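Local coordinates for protein probable thiamine pyrophosphokinase (Staphylococcus saprophyticus, PDB 3L8M) that probably transfers a pyrophosphate group from ATP to thiamine, yielding thiamine diphosphate, at residues A3-G8 / L80-A85; H15-H20 / L33-S38. All coordinates share one frame; numbering follows the deposited sequence.

Contact 1 (A3-G8 / L80-A85)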
loop_
_atom_site.group_PDB
_atom_site.type_symbol
_atom_site.label_atom_id
_atom_site.label_comp_id
_atom_site.label_asym_id
_atom_site.label_seq_id
_atom_site.Cartn_x
_atom_site.Cartn_y
_atom_site.Cartn_z
ATOM N N ALA A 3 7.153 -7.210 10.300
ATOM C CA ALA A 3 7.312 -6.029 11.141
ATOM C C ALA A 3 8.776 -5.794 11.524
ATOM O O ALA A 3 9.505 -6.733 11.848
ATOM C CB ALA A 3 6.453 -6.151 12.399
ATOM N N ASN A 4 9.197 -4.534 11.462
ATOM C CA ASN A 4 10.559 -4.142 11.817
ATOM C C ASN A 4 10.480 -3.341 13.103
ATOM O O ASN A 4 9.661 -2.434 13.214
ATOM C CB ASN A 4 11.180 -3.245 10.747
ATOM C CG ASN A 4 11.313 -3.931 9.420
ATOM O OD1 ASN A 4 11.989 -4.958 9.302
ATOM N ND2 ASN A 4 10.667 -3.370 8.401
ATOM N N LEU A 5 11.324 -3.677 14.070
ATOM C CA LEU A 5 11.351 -2.951 15.335
ATOM C C LEU A 5 12.646 -2.175 15.458
ATOM O O LEU A 5 13.717 -2.678 15.118
ATOM C CB LEU A 5 11.238 -3.908 16.534
ATOM C CG LEU A 5 9.828 -4.350 16.948
ATOM C CD1 LEU A 5 9.201 -5.197 15.847
ATOM C CD2 LEU A 5 9.899 -5.118 18.269
ATOM N N LEU A 6 12.548 -0.937 15.923
ATOM C CA LEU A 6 13.740 -0.145 16.135
ATOM C C LEU A 6 13.852 0.130 17.638
ATOM O O LEU A 6 12.935 0.691 18.235
ATOM C CB LEU A 6 13.664 1.163 15.353
ATOM C CG LEU A 6 14.949 1.997 15.382
ATOM C CD1 LEU A 6 16.116 1.142 14.896
ATOM C CD2 LEU A 6 14.783 3.245 14.506
ATOM N N CYS A 7 14.964 -0.288 18.242
ATOM C CA CYS A 7 15.205 -0.076 19.676
ATOM C C CYS A 7 16.190 1.050 19.957
ATOM O O CYS A 7 16.395 1.406 21.108
ATOM C CB CYS A 7 15.773 -1.327 20.335
ATOM S SG CYS A 7 14.834 -2.811 20.104
ATOM N N GLY A 8 16.806 1.597 18.913
ATOM C CA GLY A 8 17.777 2.658 19.099
ATOM C C GLY A 8 18.612 2.859 17.848
ATOM O O GLY A 8 18.289 2.286 16.809
ATOM N N LEU A 80 7.502 -6.878 25.170
ATOM C CA LEU A 80 6.108 -6.493 25.010
ATOM C C LEU A 80 5.885 -6.151 23.532
ATOM O O LEU A 80 4.899 -6.587 22.918
ATOM C CB LEU A 80 5.793 -5.271 25.883
ATOM C CG LEU A 80 5.969 -5.397 27.404
ATOM C CD1 LEU A 80 5.745 -4.041 28.063
ATOM C CD2 LEU A 80 4.990 -6.421 27.961
ATOM N N GLY A 81 6.812 -5.378 22.964
ATOM C CA GLY A 81 6.707 -4.997 21.562
ATOM C C GLY A 81 6.559 -6.216 20.679
ATOM O O GLY A 81 5.761 -6.214 19.742
ATOM N N ILE A 82 7.318 -7.265 20.997
ATOM C CA ILE A 82 7.295 -8.519 20.249
ATOM C C ILE A 82 5.932 -9.186 20.361
ATOM O O ILE A 82 5.265 -9.468 19.356
ATOM C CB ILE A 82 8.353 -9.502 20.790
ATOM C CG1 ILE A 82 9.755 -8.968 20.503
ATOM C CG2 ILE A 82 8.164 -10.884 20.166
ATOM C CD1 ILE A 82 10.079 -8.855 19.028
ATOM N N ASP A 83 5.537 -9.456 21.598
ATOM C CA ASP A 83 4.257 -10.080 21.870
ATOM C C ASP A 83 3.141 -9.276 21.192
ATOM O O ASP A 83 2.252 -9.846 20.553
ATOM C CB ASP A 83 4.045 -10.148 23.383
ATOM C CG ASP A 83 2.627 -10.497 23.760
ATOM O OD1 ASP A 83 2.153 -11.592 23.384
ATOM O OD2 ASP A 83 1.988 -9.665 24.440
ATOM N N GLN A 84 3.203 -7.954 21.321
ATOM C CA GLN A 84 2.205 -7.086 20.715
ATOM C C GLN A 84 2.193 -7.174 19.199
ATOM O O GLN A 84 1.161 -6.916 18.579
ATOM C CB GLN A 84 2.424 -5.635 21.137
ATOM C CG GLN A 84 1.951 -5.335 22.536
ATOM C CD GLN A 84 0.485 -5.659 22.724
ATOM O OE1 GLN A 84 -0.358 -5.283 21.903
ATOM N NE2 GLN A 84 0.167 -6.352 23.817
ATOM N N ALA A 85 3.336 -7.512 18.602
ATOM C CA ALA A 85 3.398 -7.640 17.146
ATOM C C ALA A 85 2.797 -8.985 16.758
ATOM O O ALA A 85 2.079 -9.090 15.760
ATOM C CB ALA A 85 4.838 -7.543 16.639
#
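The parallel core of a Rossmann-like α/β sheet, here strand 2-6 under helix 77-87, is where Leu5 meets Gly81 and Ile82. One branch of the leucine carries the contact: Leu5 CD2 lies 3.8 Å from Ile82 CD1, methyl against methyl, and the two side chains cross at about a right angle. The CA-CB bond of Leu5 points toward the helix, and chi1 of -84° sets CG anti to the carbonyl carbon, with CD2 making the touch. Ile82 starts off to the flank of the helix, but its chain bends back twice the same way (chi1 -67°, chi2 -64°), bringing CD1 to the strand. The other neighbour of the leucine methyl is backbone: Leu5 CD2 is 4.3 Å from Gly81 C. Gly81 has no side chain to stand between helix and strand, consistent with the 8.0 Å between the CA atoms of Leu5 and Gly81. The strand order 44-46, 24-28, 2-6, 92-96, 124-128, all parallel, is the evidence for the fold, and helix 77-87 belongs to the crossover from strand 44-46 to strand 92-96. Further along the same face, Ala3 CB and Ala85 CB face each other more loosely at 4.7 Å. Ile93 and Ile28 flank Leu5 from the neighbouring strands. Its backbone hydrogen-bonds to Asp94, a residue that with Asn124 binds a sodium ion.

Contact 2 (H15-H20 / L33-S38)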
loop_
_atom_site.group_PDB
_atom_site.type_symbol
_atom_site.label_atom_id
_atom_site.label_comp_id
_atom_site.label_asym_id
_atom_site.label_seq_id
_atom_site.Cartn_x
_atom_site.Cartn_y
_atom_site.Cartn_z
ATOM N N HIS A 15 21.393 3.172 6.074
ATOM C CA HIS A 15 20.243 3.412 5.206
ATOM C C HIS A 15 19.031 2.517 5.471
ATOM O O HIS A 15 18.086 2.535 4.687
ATOM C CB HIS A 15 20.664 3.249 3.742
ATOM C CG HIS A 15 21.912 3.999 3.396
ATOM N ND1 HIS A 15 22.835 3.530 2.483
ATOM C CD2 HIS A 15 22.407 5.168 3.864
ATOM C CE1 HIS A 15 23.844 4.379 2.407
ATOM N NE2 HIS A 15 23.610 5.382 3.235
ATOM N N ILE A 16 19.044 1.748 6.560
ATOM C CA ILE A 16 17.921 0.858 6.853
ATOM C C ILE A 16 16.576 1.598 6.927
ATOM O O ILE A 16 15.544 1.016 6.638
ATOM C CB ILE A 16 18.149 0.060 8.183
ATOM C CG1 ILE A 16 17.136 -1.077 8.293
ATOM C CG2 ILE A 16 17.990 0.974 9.400
ATOM C CD1 ILE A 16 17.371 -2.198 7.331
ATOM N N LEU A 17 16.575 2.874 7.288
ATOM C CA LEU A 17 15.310 3.599 7.374
ATOM C C LEU A 17 14.788 4.116 6.033
ATOM O O LEU A 17 13.576 4.196 5.832
ATOM C CB LEU A 17 15.400 4.754 8.381
ATOM C CG LEU A 17 15.591 4.326 9.836
ATOM C CD1 LEU A 17 15.306 5.510 10.758
ATOM C CD2 LEU A 17 14.657 3.158 10.163
ATOM N N VAL A 18 15.692 4.465 5.124
ATOM C CA VAL A 18 15.291 4.936 3.791
ATOM C C VAL A 18 14.899 3.745 2.909
ATOM O O VAL A 18 13.870 3.762 2.237
ATOM C CB VAL A 18 16.449 5.699 3.067
ATOM C CG1 VAL A 18 16.006 6.129 1.657
ATOM C CG2 VAL A 18 16.860 6.913 3.882
ATOM N N GLU A 19 15.714 2.697 2.945
ATOM C CA GLU A 19 15.484 1.519 2.111
ATOM C C GLU A 19 14.221 0.713 2.410
ATOM O O GLU A 19 13.722 -0.005 1.545
ATOM C CB GLU A 19 16.700 0.595 2.175
ATOM C CG GLU A 19 18.017 1.297 1.935
ATOM C CD GLU A 19 19.196 0.336 1.951
ATOM O OE1 GLU A 19 19.139 -0.671 2.690
ATOM O OE2 GLU A 19 20.183 0.599 1.236
ATOM N N HIS A 20 13.724 0.811 3.639
ATOM C CA HIS A 20 12.510 0.093 4.037
ATOM C C HIS A 20 11.479 1.057 4.618
ATOM O O HIS A 20 10.669 0.675 5.455
ATOM C CB HIS A 20 12.837 -0.977 5.083
ATOM C CG HIS A 20 13.804 -2.016 4.613
ATOM N ND1 HIS A 20 14.331 -2.970 5.454
ATOM C CD2 HIS A 20 14.351 -2.244 3.396
ATOM C CE1 HIS A 20 15.164 -3.740 4.778
ATOM N NE2 HIS A 20 15.194 -3.320 3.526
ATOM N N LEU A 33 11.276 7.784 18.665
ATOM C CA LEU A 33 11.648 9.109 18.180
ATOM C C LEU A 33 12.516 9.081 16.914
ATOM O O LEU A 33 12.396 9.970 16.071
ATOM C CB LEU A 33 12.370 9.894 19.284
ATOM C CG LEU A 33 11.549 10.271 20.530
ATOM C CD1 LEU A 33 10.289 11.014 20.093
ATOM C CD2 LEU A 33 11.181 9.022 21.328
ATOM N N ILE A 34 13.386 8.076 16.772
ATOM C CA ILE A 34 14.229 7.997 15.575
ATOM C C ILE A 34 13.333 7.748 14.350
ATOM O O ILE A 34 13.569 8.308 13.276
ATOM C CB ILE A 34 15.285 6.842 15.633
ATOM C CG1 ILE A 34 16.172 6.943 16.882
ATOM C CG2 ILE A 34 16.152 6.885 14.383
ATOM C CD1 ILE A 34 16.791 8.305 17.123
ATOM N N LEU A 35 12.310 6.906 14.505
ATOM C CA LEU A 35 11.404 6.621 13.386
ATOM C C LEU A 35 10.715 7.893 12.906
ATOM O O LEU A 35 10.790 8.250 11.727
ATOM C CB LEU A 35 10.347 5.580 13.783
ATOM C CG LEU A 35 10.903 4.158 13.884
ATOM C CD1 LEU A 35 9.861 3.194 14.397
ATOM C CD2 LEU A 35 11.373 3.733 12.512
ATOM N N LEU A 36 10.054 8.570 13.841
ATOM C CA LEU A 36 9.337 9.805 13.576
ATOM C C LEU A 36 10.234 10.873 12.959
ATOM O O LEU A 36 9.847 11.534 11.984
ATOM C CB LEU A 36 8.724 10.318 14.880
ATOM C CG LEU A 36 7.654 9.400 15.489
ATOM C CD1 LEU A 36 7.335 9.841 16.913
ATOM C CD2 LEU A 36 6.398 9.431 14.616
ATOM N N GLU A 37 11.430 11.040 13.522
ATOM C CA GLU A 37 12.392 12.036 13.029
ATOM C C GLU A 37 12.736 11.818 11.564
ATOM O O GLU A 37 13.027 12.766 10.833
ATOM C CB GLU A 37 13.667 12.002 13.873
ATOM C CG GLU A 37 13.627 12.953 15.054
ATOM C CD GLU A 37 14.523 12.521 16.194
ATOM O OE1 GLU A 37 15.709 12.197 15.958
ATOM O OE2 GLU A 37 14.031 12.515 17.340
ATOM N N SER A 38 12.703 10.557 11.153
ATOM C CA SER A 38 12.974 10.157 9.777
ATOM C C SER A 38 11.683 10.259 8.965
ATOM O O SER A 38 11.636 9.855 7.806
ATOM C CB SER A 38 13.479 8.715 9.737
ATOM O OG SER A 38 14.649 8.576 10.524
#
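Leu17 reaches from the short helix 16-19 across the end of helix 30-37, its two methyls dividing between Ile34, Leu35 and Ser38. CD1 lies against Ile34 and Ser38: Leu17 CD1 is 4.0 Å from Ile34 CG2 and 3.8 Å from Ser38 CB. The 3.1 Å measured from Leu17 CD1 to Ser38 OG is shorter than a comfortable carbon-oxygen contact and is doubtful at this resolution. CD2 meets Leu35, where Leu17 CD2 and Leu35 CD2 lie 4.1 Å apart with the two leucines roughly perpendicular. Trp25 of strand 24-28 touches both leucines from the sheet side.

Ser38, the first residue beyond the helix with non-helical torsions, turns its hydroxyl back: Ser38 OG donates to Ile34 O at 3.0 Å, with a C=O...O angle of 157°. Ser38 N bonds to the same oxygen from the opposite face of the carbonyl plane, so two donors grip it. Val18, beside the contact, packs on Asn58 of a third subunit, and Glu19 forms a salt bridge to Arg91 of a fourth. With no hydrogen bond between the segments and the serine hydroxyl donated back to the last turn of the preceding helix, cohesion here rests on apolar burial of the Leu17 methyls.

The helices of the two contacts cover opposite faces of the parallel part of a mixed sheet; the contact centres are 15 Å apart. Strand 2-6 joins them: consecutive residues Leu5 and Leu6 point to either side, the former to helix 77-87 in contact 1, the latter to helix 30-37 in contact 2. There Leu6 CD2 is 3.8 Å from Ile34 CB and 4.0 Å from Leu35 CD2, a direct packing link between the two contacts. In sequence, both segments of contact 2 fall between those of contact 1; helix 16-19 links strands 2-6 and 24-28, and helix 30-37 leads on toward strand 44-46. This double-sided helical cover agrees with a Rossmann-like catalytic domain.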